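Local coordinates for inositol-1-monophosphatase SuhB (Mycobacterium tuberculosis, PDB 2Q74), which probably hydrolyses inositol 1-phosphate to free myo-inositol and phosphate with the help of magnesium, a step in mycobacterial inositol synthesis, at residues Val263-Ala268 with Glu274-Leu279; Glu193-Val198 with Ala225-Gly230; Cys216-Gly221 with Ala246-Leu251; Gly124-Gly129 with Asp235-Ala240; Leu18-Ala23 with Arg142-Ala147. All coordinates share one frame; numbering follows the deposited sequence.

Contact 1. Residues Val263-Ala268 with Glu274-Leu279; sequences VVVAAA and ELLAAL
Leu279 N donates to Leu275 O at 3.0 Å, one helical turn back, and this bond spans the turn of helix 272-280 that brings both leucines to the side facing strand 262-267. No hydrogen bond joins the two segments; the contact is made by methyl groups. Val265 is its centre, with its CB directed at the helix and its two branches dividing the work. Val265 CG1 lies 4.0 Å from Leu275 CD2 and is also approached by Leu276 CD2, whereas Val265 CG2 meets Leu279 CD1, likewise at 4.0 Å, the two side chains reaching toward each other tip to tip. Val265 and Leu275 instead run past one another in opposite directions. Leu275 owes this to its first torsion, which puts CG opposite the backbone N (chi1 169°) and carries Leu275 CD2 along the strand until it also touches Ala267 CB, at 3.9 Å. Leu276 starts off to one side of the strand, and only the end of its chain bends in.

The short axes of strand and helix run 10.0 Å apart at closest approach and at 147°, roughly antiparallel. On the sheet, the leucines spread over the strands flanking Val265: Leu275 touches Ala225, Leu279 touches Tyr227 and Leu276 touches Leu251. The opposite face of the strand, with Val264 and Ala266, packs on Leu215 of helix 211-220. Because the interface consists only of branched aliphatic groups and an alanine methyl, its hold rests on shape and on burial from water, without polar bonds to fix direction.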
# COMPACT_ATOMS: atom_id res chain seq x y z
N VAL A 263 -14.81 10.15 -12.93
CA VAL A 263 -14.17 8.94 -13.39
C VAL A 263 -12.78 9.33 -13.84
O VAL A 263 -12.63 10.20 -14.69
CB VAL A 263 -14.91 8.30 -14.55
CG1 VAL A 263 -14.15 7.09 -15.07
CG2 VAL A 263 -16.31 7.92 -14.10
N VAL A 264 -11.77 8.69 -13.25
CA VAL A 264 -10.38 9.02 -13.50
C VAL A 264 -9.67 7.84 -14.10
O VAL A 264 -9.75 6.71 -13.55
CB VAL A 264 -9.64 9.38 -12.19
CG1 VAL A 264 -8.21 9.85 -12.49
CG2 VAL A 264 -10.41 10.43 -11.39
N VAL A 265 -9.00 8.09 -15.23
CA VAL A 265 -8.07 7.13 -15.81
C VAL A 265 -6.73 7.82 -16.03
O VAL A 265 -6.66 8.91 -16.59
CB VAL A 265 -8.61 6.52 -17.10
CG1 VAL A 265 -7.62 5.49 -17.64
CG2 VAL A 265 -9.96 5.87 -16.86
N ALA A 266 -5.67 7.21 -15.53
CA ALA A 266 -4.32 7.72 -15.70
C ALA A 266 -3.40 6.56 -16.04
O ALA A 266 -3.36 5.58 -15.33
CB ALA A 266 -3.87 8.42 -14.45
N ALA A 267 -2.66 6.65 -17.13
CA ALA A 267 -1.86 5.52 -17.59
C ALA A 267 -0.63 5.98 -18.34
O ALA A 267 -0.63 7.04 -18.98
CB ALA A 267 -2.71 4.64 -18.49
N ALA A 268 0.43 5.17 -18.28
CA ALA A 268 1.56 5.38 -19.15
C ALA A 268 1.04 5.38 -20.60
O ALA A 268 0.15 4.61 -20.95
CB ALA A 268 2.59 4.32 -18.95
N GLU A 274 -5.03 0.78 -25.07
CA GLU A 274 -5.34 -0.60 -24.77
C GLU A 274 -6.14 -0.74 -23.46
O GLU A 274 -7.01 -1.61 -23.36
CB GLU A 274 -4.07 -1.44 -24.74
CG GLU A 274 -4.32 -2.93 -24.50
CD GLU A 274 -3.06 -3.79 -24.63
OE1 GLU A 274 -1.95 -3.20 -24.72
OE2 GLU A 274 -3.17 -5.05 -24.62
N LEU A 275 -5.87 0.11 -22.48
CA LEU A 275 -6.57 0.05 -21.19
C LEU A 275 -7.98 0.65 -21.28
O LEU A 275 -8.94 0.10 -20.71
CB LEU A 275 -5.77 0.78 -20.11
CG LEU A 275 -6.45 1.07 -18.76
CD1 LEU A 275 -6.68 -0.18 -17.92
CD2 LEU A 275 -5.61 2.08 -18.01
N LEU A 276 -8.10 1.78 -21.98
CA LEU A 276 -9.40 2.42 -22.20
C LEU A 276 -10.39 1.50 -22.93
O LEU A 276 -11.57 1.44 -22.57
CB LEU A 276 -9.25 3.73 -22.97
CG LEU A 276 -8.75 4.92 -22.14
CD1 LEU A 276 -8.30 6.09 -22.99
CD2 LEU A 276 -9.82 5.36 -21.17
N ALA A 277 -9.88 0.78 -23.93
CA ALA A 277 -10.67 -0.19 -24.68
C ALA A 277 -11.24 -1.27 -23.75
O ALA A 277 -12.45 -1.48 -23.70
CB ALA A 277 -9.84 -0.82 -25.78
N ALA A 278 -10.35 -1.95 -23.01
CA ALA A 278 -10.77 -2.98 -22.06
C ALA A 278 -11.81 -2.45 -21.06
O ALA A 278 -12.74 -3.16 -20.70
CB ALA A 278 -9.57 -3.55 -21.33
N LEU A 279 -11.65 -1.21 -20.62
CA LEU A 279 -12.59 -0.61 -19.65
C LEU A 279 -13.95 -0.37 -20.29
O LEU A 279 -14.98 -0.78 -19.75
CB LEU A 279 -12.03 0.70 -19.07
CG LEU A 279 -10.96 0.62 -17.97
CD1 LEU A 279 -10.57 2.00 -17.47
CD2 LEU A 279 -11.43 -0.22 -16.81

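Contact 2. Residues Glu193-Val198 with Ala225-Gly230; sequences ELLAHV and AYYEHG
Leu194 and Tyr227 both carry CG on the side opposite their backbone N (chi1 173° and 161°), which extends the two side chains across the gap between helix 188-198 and strand 225-231. Leu195 takes the other course: its CG stands opposite the carbonyl carbon (chi1 -72°), and its end swings in toward the strand although its CB starts off to the flank. Both leucines come to the CD2-CE2 border of the same ring. Leu194 crosses Tyr227 at about a right angle, its CD2 3.6 Å from Tyr227 CE2 and approaching the ring obliquely, close to the phenol end. Leu195 CD2 lies at the ring edge, near its plane, 4.0 Å from Tyr227 CD2. The tyrosine thus spans a backbone separation of 9.6 Å between the CA atoms of Leu195 and Tyr227.

Its hydroxyl is satisfied by a hydrogen bond to Gly284 O, so the ring has a polar tether at its far end as well as an apolar flank. Strand 225-231 sits between strands 176-181 and 262-267, and Tyr227 also packs on Thr179 and Val265. Beyond the leucines, the far side of helix 188-198 meets the second subunit, where Ala196 packs on Ala192 of that chain.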
# COMPACT_ATOMS: atom_id res chain seq x y z
N GLU A 193 -16.79 -6.17 -9.72
CA GLU A 193 -17.15 -7.07 -10.81
C GLU A 193 -16.40 -6.65 -12.07
O GLU A 193 -15.82 -7.48 -12.77
CB GLU A 193 -18.66 -6.99 -11.05
CG GLU A 193 -19.33 -8.28 -11.50
CD GLU A 193 -19.73 -9.18 -10.34
OE1 GLU A 193 -20.37 -8.67 -9.38
OE2 GLU A 193 -19.43 -10.40 -10.39
N LEU A 194 -16.44 -5.36 -12.36
CA LEU A 194 -15.70 -4.79 -13.48
C LEU A 194 -14.22 -5.09 -13.40
O LEU A 194 -13.61 -5.44 -14.41
CB LEU A 194 -15.90 -3.27 -13.52
CG LEU A 194 -15.07 -2.47 -14.53
CD1 LEU A 194 -15.63 -2.61 -15.92
CD2 LEU A 194 -15.03 -1.02 -14.13
N LEU A 195 -13.63 -4.94 -12.22
CA LEU A 195 -12.21 -5.15 -12.04
C LEU A 195 -11.81 -6.59 -12.28
O LEU A 195 -10.78 -6.85 -12.87
CB LEU A 195 -11.74 -4.73 -10.64
CG LEU A 195 -11.71 -3.21 -10.40
CD1 LEU A 195 -11.20 -2.86 -8.99
CD2 LEU A 195 -10.87 -2.51 -11.49
N ALA A 196 -12.62 -7.53 -11.80
CA ALA A 196 -12.35 -8.93 -12.02
C ALA A 196 -12.15 -9.18 -13.52
O ALA A 196 -11.26 -9.92 -13.91
CB ALA A 196 -13.46 -9.79 -11.46
N HIS A 197 -12.90 -8.50 -14.36
CA HIS A 197 -12.75 -8.66 -15.80
C HIS A 197 -11.41 -8.14 -16.33
O HIS A 197 -10.83 -8.73 -17.23
CB HIS A 197 -13.88 -7.96 -16.56
CG HIS A 197 -15.23 -8.58 -16.33
ND1 HIS A 197 -16.39 -8.04 -16.85
CD2 HIS A 197 -15.61 -9.68 -15.64
CE1 HIS A 197 -17.42 -8.79 -16.49
NE2 HIS A 197 -16.97 -9.79 -15.75
N VAL A 198 -10.92 -7.04 -15.78
CA VAL A 198 -9.64 -6.46 -16.23
C VAL A 198 -8.42 -7.13 -15.58
O VAL A 198 -7.33 -7.10 -16.14
CB VAL A 198 -9.62 -4.90 -16.11
CG1 VAL A 198 -10.65 -4.41 -15.12
CG2 VAL A 198 -8.25 -4.39 -15.76
N ALA A 225 -0.54 2.32 -14.36
CA ALA A 225 -1.84 2.98 -14.56
C ALA A 225 -2.67 3.02 -13.32
O ALA A 225 -2.43 2.29 -12.32
CB ALA A 225 -2.63 2.29 -15.63
N TYR A 226 -3.70 3.84 -13.40
CA TYR A 226 -4.63 3.96 -12.29
C TYR A 226 -6.03 4.19 -12.81
O TYR A 226 -6.21 4.97 -13.73
CB TYR A 226 -4.21 5.12 -11.39
CG TYR A 226 -5.26 5.59 -10.43
CD1 TYR A 226 -5.72 4.76 -9.40
CD2 TYR A 226 -5.79 6.88 -10.53
CE1 TYR A 226 -6.69 5.20 -8.46
CE2 TYR A 226 -6.76 7.34 -9.63
CZ TYR A 226 -7.20 6.48 -8.58
OH TYR A 226 -8.15 6.93 -7.71
N TYR A 227 -7.00 3.52 -12.21
CA TYR A 227 -8.41 3.66 -12.59
C TYR A 227 -9.31 3.66 -11.35
O TYR A 227 -9.29 2.73 -10.53
CB TYR A 227 -8.84 2.52 -13.53
CG TYR A 227 -10.34 2.33 -13.58
CD1 TYR A 227 -11.14 3.28 -14.18
CD2 TYR A 227 -10.95 1.24 -12.98
CE1 TYR A 227 -12.53 3.15 -14.23
CE2 TYR A 227 -12.35 1.09 -13.01
CZ TYR A 227 -13.14 2.07 -13.65
OH TYR A 227 -14.54 2.00 -13.74
N GLU A 228 -10.11 4.72 -11.23
CA GLU A 228 -11.14 4.78 -10.21
C GLU A 228 -12.41 5.47 -10.68
O GLU A 228 -12.37 6.51 -11.34
CB GLU A 228 -10.62 5.46 -8.94
CG GLU A 228 -11.50 5.19 -7.73
CD GLU A 228 -10.94 5.69 -6.45
OE1 GLU A 228 -9.70 5.65 -6.28
OE2 GLU A 228 -11.74 6.14 -5.61
N HIS A 229 -13.54 4.89 -10.30
CA HIS A 229 -14.86 5.40 -10.61
C HIS A 229 -15.49 6.08 -9.39
O HIS A 229 -15.91 5.40 -8.46
CB HIS A 229 -15.75 4.24 -11.06
CG HIS A 229 -17.05 4.67 -11.64
ND1 HIS A 229 -17.17 5.13 -12.93
CD2 HIS A 229 -18.29 4.72 -11.10
CE1 HIS A 229 -18.44 5.44 -13.17
NE2 HIS A 229 -19.14 5.19 -12.07
N GLY A 230 -15.53 7.41 -9.40
CA GLY A 230 -16.18 8.18 -8.35
C GLY A 230 -15.23 8.88 -7.40
O GLY A 230 -15.28 8.67 -6.19

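Contact 3. Residues Cys216-Gly221 with Ala246-Leu251; sequences CMVAAG and AGARVL
Ala219 and Ala246 make the closest apolar contact, CB to CB at 3.7 Å, and Ala246 CB also rests against the backbone of helix 211-220, 3.6 Å from Ala219 O. With nothing larger than a methyl between them, the CA atoms of Ala219 and Ala246 come within 5.2 Å. One residue before Ala219, Val218 has CG1 opposite its backbone N (chi1 172°), and Val218 CG1 reaches Ala248 CB at 4.1 Å. Ala246 and Ala248 both direct CB at the helix, with Gly247 bending the chain between them.

Backbone bonds shape the ends of the helices. Gly221 closes helix 211-220 with a Schellman motif: Gly221 N bonds to Val218 O at 3.1 Å and weakly to Met217 O. Gly247, also at positive phi, ends helix 233-245 in the same manner.

A charged pair lies further along, where Arg249 NH1 forms a salt bridge with Asp273 OD1, away from the alanines. Ala219 also touches Ile242, and Ala248 touches Ala243, both of helix 233-245. The C-terminal ends of the two helices, each closed by a glycine, thus meet in the middle helical layer of the alpha-beta-alpha-beta-alpha sandwich, just before the chain enters edge strand 249-252.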
# COMPACT_ATOMS: atom_id res chain seq x y z
N CYS A 216 0.08 9.96 -8.06
CA CYS A 216 1.51 10.30 -7.95
C CYS A 216 2.38 9.08 -8.28
O CYS A 216 3.45 9.20 -8.92
CB CYS A 216 1.84 10.84 -6.56
SG CYS A 216 1.10 12.45 -6.20
N MET A 217 1.93 7.90 -7.85
CA MET A 217 2.68 6.69 -8.17
C MET A 217 2.83 6.55 -9.71
O MET A 217 3.90 6.21 -10.23
CB MET A 217 2.02 5.48 -7.55
CG MET A 217 2.26 5.42 -6.04
SD MET A 217 1.60 3.90 -5.31
CE MET A 217 0.09 4.61 -4.69
N VAL A 218 1.74 6.80 -10.42
CA VAL A 218 1.76 6.70 -11.88
C VAL A 218 2.82 7.67 -12.43
O VAL A 218 3.68 7.27 -13.21
CB VAL A 218 0.38 6.98 -12.47
CG1 VAL A 218 0.45 7.07 -13.97
CG2 VAL A 218 -0.62 5.88 -12.03
N ALA A 219 2.80 8.89 -11.92
CA ALA A 219 3.77 9.89 -12.26
C ALA A 219 5.20 9.44 -11.98
O ALA A 219 6.09 9.64 -12.78
CB ALA A 219 3.47 11.18 -11.52
N ALA A 220 5.43 8.85 -10.83
CA ALA A 220 6.76 8.43 -10.43
C ALA A 220 7.19 7.13 -11.10
O ALA A 220 8.37 6.82 -11.12
CB ALA A 220 6.80 8.24 -8.95
N GLY A 221 6.25 6.37 -11.65
CA GLY A 221 6.55 5.07 -12.27
C GLY A 221 6.37 3.91 -11.30
O GLY A 221 6.82 2.82 -11.58
N ALA A 246 4.03 14.32 -16.09
CA ALA A 246 5.01 13.26 -16.05
C ALA A 246 4.90 12.43 -17.33
O ALA A 246 5.57 11.41 -17.46
CB ALA A 246 4.78 12.37 -14.78
N GLY A 247 4.05 12.88 -18.25
CA GLY A 247 3.87 12.24 -19.57
C GLY A 247 2.72 11.24 -19.63
O GLY A 247 2.48 10.62 -20.65
N ALA A 248 2.00 11.07 -18.52
CA ALA A 248 0.91 10.10 -18.49
C ALA A 248 -0.30 10.60 -19.27
O ALA A 248 -0.53 11.78 -19.41
CB ALA A 248 0.51 9.77 -17.06
N ARG A 249 -1.05 9.64 -19.79
CA ARG A 249 -2.33 9.90 -20.38
C ARG A 249 -3.34 9.99 -19.23
O ARG A 249 -3.44 9.08 -18.41
CB ARG A 249 -2.67 8.75 -21.31
CG ARG A 249 -3.76 9.03 -22.28
CD ARG A 249 -3.27 9.78 -23.50
NE ARG A 249 -4.30 9.70 -24.53
CZ ARG A 249 -4.53 8.65 -25.31
NH1 ARG A 249 -3.80 7.55 -25.21
NH2 ARG A 249 -5.50 8.71 -26.23
N VAL A 250 -4.08 11.09 -19.15
CA VAL A 250 -5.00 11.27 -18.05
C VAL A 250 -6.32 11.80 -18.54
O VAL A 250 -6.34 12.81 -19.24
CB VAL A 250 -4.46 12.26 -17.02
CG1 VAL A 250 -5.41 12.36 -15.83
CG2 VAL A 250 -3.08 11.85 -16.56
N LEU A 251 -7.42 11.14 -18.19
CA LEU A 251 -8.73 11.67 -18.51
C LEU A 251 -9.67 11.63 -17.33
O LEU A 251 -9.73 10.64 -16.61
CB LEU A 251 -9.34 11.00 -19.75
CG LEU A 251 -9.43 9.49 -19.85
CD1 LEU A 251 -10.78 9.03 -19.35
CD2 LEU A 251 -9.23 9.08 -21.33

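Contact 4. Residues Gly124-Gly129 with Asp235-Ala240; sequences GAQVGG and DCAAGA
Gln126 reaches Ala237 with the end of a long, nearly straight side chain. Its CG stands opposite the carbonyl carbon (chi1 -78°), and the chain is extended beyond that point (chi2 -168°), so the amide travels from the flank of strand 120-127 to helix 233-245. As modelled, Gln126 OE1 lies 3.9 Å from Ala237 CB, a van der Waals contact of an oxygen with a methyl. Within its own sheet the Gln126 side chain also touches Thr131 and Val102, on the strands to each side.

At Gly124 the strand contributes backbone alone, against the Ala238 methyl. The glycine has no side chain, and Gly124 CA comes within 4.5 Å of Ala238 CA, with Ala238 CB 4.2 Å from Gly124 N. Ala237 points its methyl at the strand, while that of Ala238 lies to one side and continues onto Val136. The helix is kinked here, the N atoms of Ala238 and Gly239 lacking bonds to the preceding turn.

Asp235, at the start of this run, turns its carboxylate (chi1 -71°) toward those of Asp104 and Asp107. By similarity, Asp235 belongs to both a magnesium site and the substrate site, and the acidic cluster is consistent with the metal-binding centre of inositol monophosphatases.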
# COMPACT_ATOMS: atom_id res chain seq x y z
N GLY A 124 -4.60 21.82 -5.13
CA GLY A 124 -4.65 22.15 -6.55
C GLY A 124 -4.97 23.62 -6.79
O GLY A 124 -5.78 24.20 -6.07
N ALA A 125 -4.33 24.20 -7.81
CA ALA A 125 -4.59 25.59 -8.20
C ALA A 125 -5.31 25.56 -9.54
O ALA A 125 -4.72 25.18 -10.54
CB ALA A 125 -3.30 26.36 -8.32
N GLN A 126 -6.59 25.94 -9.53
CA GLN A 126 -7.43 25.88 -10.73
C GLN A 126 -7.78 27.27 -11.23
O GLN A 126 -7.92 28.21 -10.43
CB GLN A 126 -8.73 25.11 -10.45
CG GLN A 126 -8.55 23.59 -10.46
CD GLN A 126 -9.86 22.83 -10.47
OE1 GLN A 126 -9.88 21.62 -10.75
NE2 GLN A 126 -10.96 23.53 -10.17
N VAL A 127 -7.91 27.38 -12.55
CA VAL A 127 -8.36 28.59 -13.21
C VAL A 127 -9.37 28.16 -14.27
O VAL A 127 -9.01 27.49 -15.24
CB VAL A 127 -7.20 29.36 -13.90
CG1 VAL A 127 -7.71 30.62 -14.57
CG2 VAL A 127 -6.10 29.69 -12.88
N GLY A 128 -10.62 28.54 -14.06
CA GLY A 128 -11.71 28.16 -14.96
C GLY A 128 -11.94 26.66 -14.99
O GLY A 128 -12.33 26.12 -16.02
N GLY A 129 -11.70 25.98 -13.87
CA GLY A 129 -11.92 24.54 -13.78
C GLY A 129 -10.77 23.69 -14.27
O GLY A 129 -10.83 22.47 -14.20
N ASP A 235 -9.57 15.41 -4.55
CA ASP A 235 -8.64 14.31 -4.40
C ASP A 235 -7.90 13.95 -5.67
O ASP A 235 -6.89 13.23 -5.62
CB ASP A 235 -9.35 13.09 -3.86
CG ASP A 235 -9.76 13.25 -2.41
OD1 ASP A 235 -9.04 13.97 -1.67
OD2 ASP A 235 -10.79 12.68 -2.00
N CYS A 236 -8.34 14.44 -6.81
CA CYS A 236 -7.64 14.08 -8.02
C CYS A 236 -7.08 15.27 -8.82
O CYS A 236 -6.19 15.08 -9.64
CB CYS A 236 -8.54 13.20 -8.88
SG CYS A 236 -10.12 13.94 -9.27
N ALA A 237 -7.55 16.48 -8.53
CA ALA A 237 -7.18 17.67 -9.32
C ALA A 237 -5.66 17.87 -9.38
O ALA A 237 -5.07 17.94 -10.47
CB ALA A 237 -7.87 18.92 -8.75
N ALA A 238 -5.02 17.92 -8.22
CA ALA A 238 -3.56 18.05 -8.12
C ALA A 238 -2.78 16.88 -8.75
O ALA A 238 -1.95 17.08 -9.65
CB ALA A 238 -3.16 18.22 -6.69
N GLY A 239 -3.07 15.67 -8.27
CA GLY A 239 -2.45 14.45 -8.80
C GLY A 239 -2.59 14.26 -10.30
O GLY A 239 -1.66 13.83 -10.96
N ALA A 240 -3.76 14.59 -10.83
CA ALA A 240 -4.03 14.44 -12.25
C ALA A 240 -2.99 15.22 -13.07
O ALA A 240 -2.40 14.69 -14.01
CB ALA A 240 -5.44 14.90 -12.58

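Contact 5. Residues Leu18-Ala23 with Arg142-Ala147; sequences LAAEAA and RTVYSA
Within these two segments one residue, Val144, makes the strand's side of the contact, against the methyls of two successive alanines, Ala19 and Ala20. The fold is the alpha-beta-alpha-beta-alpha sandwich of the inositol monophosphatases, and the contact lays helix 8-33, part of an outer helical layer, on the larger sheet through strand 143-148. Val144 directs CB at the helix and splits its two branches between the alanines: Val144 CG1 comes 4.3 Å from Ala19 CB, and Val144 CG2 4.2 Å from Ala20 CB. With CG1 opposite the backbone N (chi1 -175°), the branches fork beneath the helix and each takes one methyl. With alanine methyls on the helix side the backbones come close, Ala20 CA and Val144 CA being 6.8 Å apart.

The two alanines have different surroundings. Ala19 is buried and also rests on Ala135 and Ala137 of the adjoining strand 130-138, whereas Ala20 lies at the solvent-exposed margin. Another side of the helix is taken up by helix 55-74, where Leu18 packs on Leu71 and Glu21 makes a salt bridge with Arg70. The strand enters through a G1 beta bulge, in which Arg142 and Thr143 both face Asp138. On the opposite face of the sheet from Val144, the Tyr145 ring packs against Cys216 of middle-layer helix 211-220. Two residues beyond Val144, a polar link joins the same strand and helix: Ser146 OG is hydrogen-bonded to Glu16 OE2.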
# COMPACT_ATOMS: atom_id res chain seq x y z
N LEU A 18 2.55 24.98 1.13
CA LEU A 18 1.36 24.69 1.93
C LEU A 18 1.18 23.20 2.18
O LEU A 18 0.84 22.79 3.30
CB LEU A 18 0.11 25.26 1.27
CG LEU A 18 -0.05 26.77 1.29
CD1 LEU A 18 -1.46 27.11 0.92
CD2 LEU A 18 0.28 27.34 2.64
N ALA A 19 1.41 22.40 1.14
CA ALA A 19 1.34 20.95 1.26
C ALA A 19 2.31 20.44 2.34
O ALA A 19 1.92 19.67 3.24
CB ALA A 19 1.63 20.30 -0.08
N ALA A 20 3.56 20.90 2.26
CA ALA A 20 4.61 20.47 3.20
C ALA A 20 4.28 20.89 4.63
O ALA A 20 4.41 20.09 5.57
CB ALA A 20 5.97 21.03 2.81
N GLU A 21 3.86 22.15 4.78
CA GLU A 21 3.39 22.66 6.06
C GLU A 21 2.29 21.81 6.65
O GLU A 21 2.38 21.35 7.78
CB GLU A 21 2.83 24.07 5.90
CG GLU A 21 3.81 25.19 5.98
CD GLU A 21 3.10 26.51 5.89
OE1 GLU A 21 2.21 26.77 6.74
OE2 GLU A 21 3.39 27.27 4.94
N ALA A 22 1.23 21.63 5.88
CA ALA A 22 0.04 20.91 6.33
C ALA A 22 0.38 19.45 6.67
O ALA A 22 -0.11 18.92 7.67
CB ALA A 22 -1.05 20.99 5.28
N ALA A 23 1.27 18.83 5.90
CA ALA A 23 1.71 17.47 6.20
C ALA A 23 2.34 17.43 7.58
O ALA A 23 2.00 16.58 8.41
CB ALA A 23 2.70 16.99 5.14
N ARG A 142 7.11 11.75 4.12
CA ARG A 142 7.78 13.05 4.19
C ARG A 142 8.32 13.50 2.85
O ARG A 142 9.43 13.99 2.75
CB ARG A 142 8.87 13.03 5.26
CG ARG A 142 8.31 12.95 6.63
CD ARG A 142 9.33 12.82 7.70
NE ARG A 142 8.63 12.75 8.98
CZ ARG A 142 9.17 12.38 10.13
NH1 ARG A 142 10.46 12.04 10.20
NH2 ARG A 142 8.42 12.35 11.23
N THR A 143 7.51 13.31 1.82
CA THR A 143 7.87 13.71 0.46
C THR A 143 6.75 14.58 -0.13
O THR A 143 5.63 14.56 0.35
CB THR A 143 8.08 12.47 -0.41
OG1 THR A 143 6.87 11.71 -0.44
CG2 THR A 143 9.16 11.58 0.18
N VAL A 144 7.07 15.33 -1.18
CA VAL A 144 6.07 16.18 -1.83
C VAL A 144 6.21 16.08 -3.34
O VAL A 144 7.29 16.30 -3.90
CB VAL A 144 6.15 17.66 -1.35
CG1 VAL A 144 5.02 18.49 -1.97
CG2 VAL A 144 6.07 17.75 0.16
N TYR A 145 5.11 15.74 -3.99
CA TYR A 145 5.04 15.69 -5.45
C TYR A 145 4.44 17.00 -5.89
O TYR A 145 3.53 17.48 -5.24
CB TYR A 145 4.13 14.54 -5.89
CG TYR A 145 4.59 13.17 -5.45
CD1 TYR A 145 4.30 12.69 -4.16
CD2 TYR A 145 5.30 12.35 -6.31
CE1 TYR A 145 4.72 11.41 -3.75
CE2 TYR A 145 5.71 11.10 -5.94
CZ TYR A 145 5.43 10.62 -4.65
OH TYR A 145 5.88 9.37 -4.31
N SER A 146 4.93 17.57 -6.99
CA SER A 146 4.32 18.78 -7.53
C SER A 146 4.51 18.95 -9.01
O SER A 146 5.38 18.33 -9.61
CB SER A 146 4.86 20.01 -6.81
OG SER A 146 6.28 20.09 -6.92
N ALA A 147 3.69 19.82 -9.60
CA ALA A 147 3.75 20.09 -11.03
C ALA A 147 3.07 21.41 -11.32
O ALA A 147 2.35 21.94 -10.48
CB ALA A 147 3.08 18.97 -11.78

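The five contacts step through the sandwich layer by layer. Contact 5 joins an outer helix to the seven-stranded sheet, whose other face meets the middle helices in contact 4, with centres about 15 Å apart. Contact 3 lies within the middle layer and leads to the five-stranded sheet, on whose outer face contacts 1 and 2 seat two helices, centres about 9 Å apart, on the neighbouring strands 262-267 and 225-231. The centres of contacts 1 and 5 are about 27 Å apart, on opposite sides of the chain's centre. Along the chain, contacts 5 and 4 interlock, as do 4 and 3, and 2 and 3; contact 1 follows last. The middle helices thus link the two sheets, and helix 233-245 carries Asp235 of the probable metal site.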